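Local coordinates for nematode fatty acid retinoid binding protein (Necator americanus, PDB 4XCP), which probably binds lipids such as fatty acids and retinol, and here holds palmitic acid within its largely helical fold, at residues A[58-63]-A[80-85]. Sequence-based numbering, arbitrary orientation. Where two conformers were deposited one is given.
Sequences KNTEES and KLHAMV. With PLM (palmitic acid), chain C.
The imidazole of H82 meets the carboxylate of E61 edge-on: E61 OE2 lies practically in the ring plane, 2.8 Å from H82 NE2, and accepts a hydrogen bond from it with an N-H...O angle of 148°. The carboxylate is turned about 65° against the ring, and NE2 reaches OE2 from above the carboxylate plane. The palmitic acid methylene C6 and the methyl CG2 of T60 approach the same ring obliquely, T60 CG2 coming to 3.6 Å from H82 ND1. That nitrogen is buried without a polar partner; its neighbours here are this methyl and the lipid chain, with PLM C8 3.5 Å from H82 ND1. The ring gets there because its CG stands anti to the backbone N (chi1 172°), which sends it from one helix toward the other. E61 starts out less directly and bends at chi2 to bring its carboxylate over to the histidine.

OE2 of E61 also forms a salt bridge with K86, so histidine and lysine share one oxygen. E61 OE1 lies 3.0 Å from PLM O1; K86 and H82 would tend to favour charge on E61, while the neighbouring acid group would oppose it. The lipid head group sits beside the start of helix 60-70, where T60 N donates to PLM O1 at 2.9 Å. N59 is the N-cap of that helix, its OD1 accepting from E62 N at 3.0 Å. Beyond the head group the lipid chain runs past H82 and V85, and its last carbon, CG, comes within 3.3 Å of S63 OG. The contact thus forms part of the wall of a fatty-acid site.

Helices 60-70 and 72-90 follow one another in sequence and are bridged here by side chains. Helix 94-115 packs against both, R108 touching T60 and I104 touching V85, while helix 31-39 meets L81 through E32 and F36.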
loop_
_atom_site.group_PDB
_atom_site.type_symbol
_atom_site.label_atom_id
_atom_site.label_comp_id
_atom_site.label_asym_id
_atom_site.label_seq_id
_atom_site.Cartn_x
_atom_site.Cartn_y
_atom_site.Cartn_z
ATOM N N LYS A 58 -6.347 -2.811 -17.114
ATOM C CA LYS A 58 -6.013 -1.493 -17.668
ATOM C C LYS A 58 -5.577 -0.540 -16.549
ATOM O O LYS A 58 -4.614 0.206 -16.702
ATOM C CB LYS A 58 -7.229 -0.914 -18.429
ATOM C CG LYS A 58 -7.002 0.483 -19.023
ATOM C CD LYS A 58 -8.295 1.091 -19.548
ATOM C CE LYS A 58 -8.150 2.574 -19.838
ATOM N NZ LYS A 58 -7.347 2.849 -21.061
ATOM N N ASN A 59 -6.267 -0.602 -15.406
ATOM C CA ASN A 59 -6.021 0.283 -14.269
ATOM C C ASN A 59 -6.644 -0.342 -13.018
ATOM O O ASN A 59 -7.260 -1.410 -13.103
ATOM C CB ASN A 59 -6.612 1.701 -14.572
ATOM C CG ASN A 59 -8.045 1.728 -15.098
ATOM O OD1 ASN A 59 -8.907 0.949 -14.708
ATOM N ND2 ASN A 59 -8.357 2.672 -15.970
ATOM N N THR A 60 -6.467 0.313 -11.865
ATOM C CA THR A 60 -6.989 -0.118 -10.565
ATOM C C THR A 60 -8.511 -0.229 -10.575
ATOM O O THR A 60 -9.043 -1.229 -10.094
ATOM C CB THR A 60 -6.448 0.777 -9.442
ATOM O OG1 THR A 60 -5.036 0.853 -9.606
ATOM C CG2 THR A 60 -6.747 0.224 -8.051
ATOM N N GLU A 61 -9.191 0.768 -11.160
ATOM C CA GLU A 61 -10.649 0.835 -11.268
ATOM C C GLU A 61 -11.244 -0.421 -11.954
ATOM O O GLU A 61 -12.272 -0.933 -11.502
ATOM C CB GLU A 61 -11.073 2.135 -11.980
ATOM C CG GLU A 61 -10.800 3.414 -11.185
ATOM C CD GLU A 61 -9.369 3.926 -11.064
ATOM O OE1 GLU A 61 -8.512 3.561 -11.905
ATOM O OE2 GLU A 61 -9.113 4.718 -10.127
ATOM N N GLU A 62 -10.562 -0.938 -13.007
ATOM C CA GLU A 62 -10.980 -2.140 -13.762
ATOM C C GLU A 62 -10.790 -3.414 -12.908
ATOM O O GLU A 62 -11.632 -4.321 -12.939
ATOM C CB GLU A 62 -10.210 -2.236 -15.079
ATOM C CG GLU A 62 -10.813 -3.205 -16.069
ATOM C CD GLU A 62 -10.075 -3.194 -17.390
ATOM O OE1 GLU A 62 -9.143 -4.012 -17.544
ATOM O OE2 GLU A 62 -10.376 -2.325 -18.239
ATOM N N SER A 63 -9.694 -3.447 -12.124
ATOM C CA SER A 63 -9.386 -4.525 -11.186
ATOM C C SER A 63 -10.486 -4.584 -10.084
ATOM O O SER A 63 -10.964 -5.665 -9.751
ATOM C CB SER A 63 -8.013 -4.287 -10.560
ATOM O OG SER A 63 -7.672 -5.404 -9.757
ATOM N N LYS A 80 -13.843 1.552 -1.169
ATOM C CA LYS A 80 -13.869 2.565 -0.109
ATOM C C LYS A 80 -12.459 3.007 0.238
ATOM O O LYS A 80 -12.198 4.207 0.254
ATOM C CB LYS A 80 -14.622 2.062 1.129
ATOM C CG LYS A 80 -14.866 3.146 2.177
ATOM C CD LYS A 80 -15.478 2.584 3.443
ATOM C CE LYS A 80 -15.608 3.644 4.511
ATOM N NZ LYS A 80 -15.896 3.046 5.843
ATOM N N LEU A 81 -11.539 2.049 0.445
ATOM C CA LEU A 81 -10.126 2.362 0.697
ATOM C C LEU A 81 -9.526 3.145 -0.470
ATOM O O LEU A 81 -8.876 4.169 -0.250
ATOM C CB LEU A 81 -9.299 1.088 0.868
ATOM C CG LEU A 81 -9.364 0.316 2.176
ATOM C CD1 LEU A 81 -8.355 -0.787 2.124
ATOM C CD2 LEU A 81 -9.013 1.192 3.374
ATOM N N HIS A 82 -9.734 2.643 -1.705
ATOM C CA HIS A 82 -9.205 3.226 -2.934
ATOM C C HIS A 82 -9.664 4.656 -3.162
ATOM O O HIS A 82 -8.829 5.491 -3.492
ATOM C CB HIS A 82 -9.509 2.333 -4.150
ATOM C CG HIS A 82 -9.170 2.947 -5.478
ATOM N ND1 HIS A 82 -7.879 2.943 -5.967
ATOM C CD2 HIS A 82 -9.982 3.510 -6.404
ATOM C CE1 HIS A 82 -7.939 3.525 -7.153
ATOM N NE2 HIS A 82 -9.183 3.867 -7.466
ATOM N N ALA A 83 -10.969 4.941 -2.975
ATOM C CA ALA A 83 -11.530 6.278 -3.181
ATOM C C ALA A 83 -10.949 7.298 -2.190
ATOM O O ALA A 83 -10.770 8.455 -2.548
ATOM C CB ALA A 83 -13.048 6.243 -3.089
HETATM N N MSE A 84 -10.660 6.864 -0.953
HETATM C CA MSE A 84 -10.067 7.706 0.083
HETATM C C MSE A 84 -8.639 8.071 -0.300
HETATM O O MSE A 84 -8.254 9.221 -0.138
HETATM C CB MSE A 84 -10.059 6.984 1.428
HETATM C CG MSE A 84 -11.294 7.247 2.264
HETATM SE SE MSE A 84 -11.278 6.132 3.875
HETATM C CE MSE A 84 -9.539 6.775 4.675
ATOM N N VAL A 85 -7.860 7.098 -0.804
ATOM C CA VAL A 85 -6.481 7.328 -1.217
ATOM C C VAL A 85 -6.468 8.211 -2.467
ATOM O O VAL A 85 -5.710 9.174 -2.512
ATOM C CB VAL A 85 -5.682 6.010 -1.396
ATOM C CG1 VAL A 85 -4.307 6.276 -2.021
ATOM C CG2 VAL A 85 -5.532 5.280 -0.059
HETATM C C1 PLM C . -4.388 3.318 -11.628
HETATM O O1 PLM C . -5.560 3.087 -11.816
HETATM O O2 PLM C . -3.427 2.686 -12.245
HETATM C C2 PLM C . -3.904 4.361 -10.663
HETATM C C3 PLM C . -4.930 4.778 -9.612
HETATM C C4 PLM C . -4.336 5.629 -8.507
HETATM C C5 PLM C . -3.665 4.835 -7.395
HETATM C C6 PLM C . -4.630 4.183 -6.416
HETATM C C7 PLM C . -3.992 3.807 -5.087
HETATM C C8 PLM C . -4.894 3.027 -4.142
HETATM C C9 PLM C . -4.267 1.766 -3.577
HETATM C CA PLM C . -5.216 0.931 -2.732
HETATM C CB PLM C . -6.304 0.201 -3.520
HETATM C CC PLM C . -5.806 -0.931 -4.405
HETATM C CD PLM C . -6.920 -1.846 -4.872
HETATM C CE PLM C . -6.482 -3.007 -5.765
HETATM C CF PLM C . -7.038 -4.377 -5.357
HETATM C CG PLM C . -7.822 -5.076 -6.442
#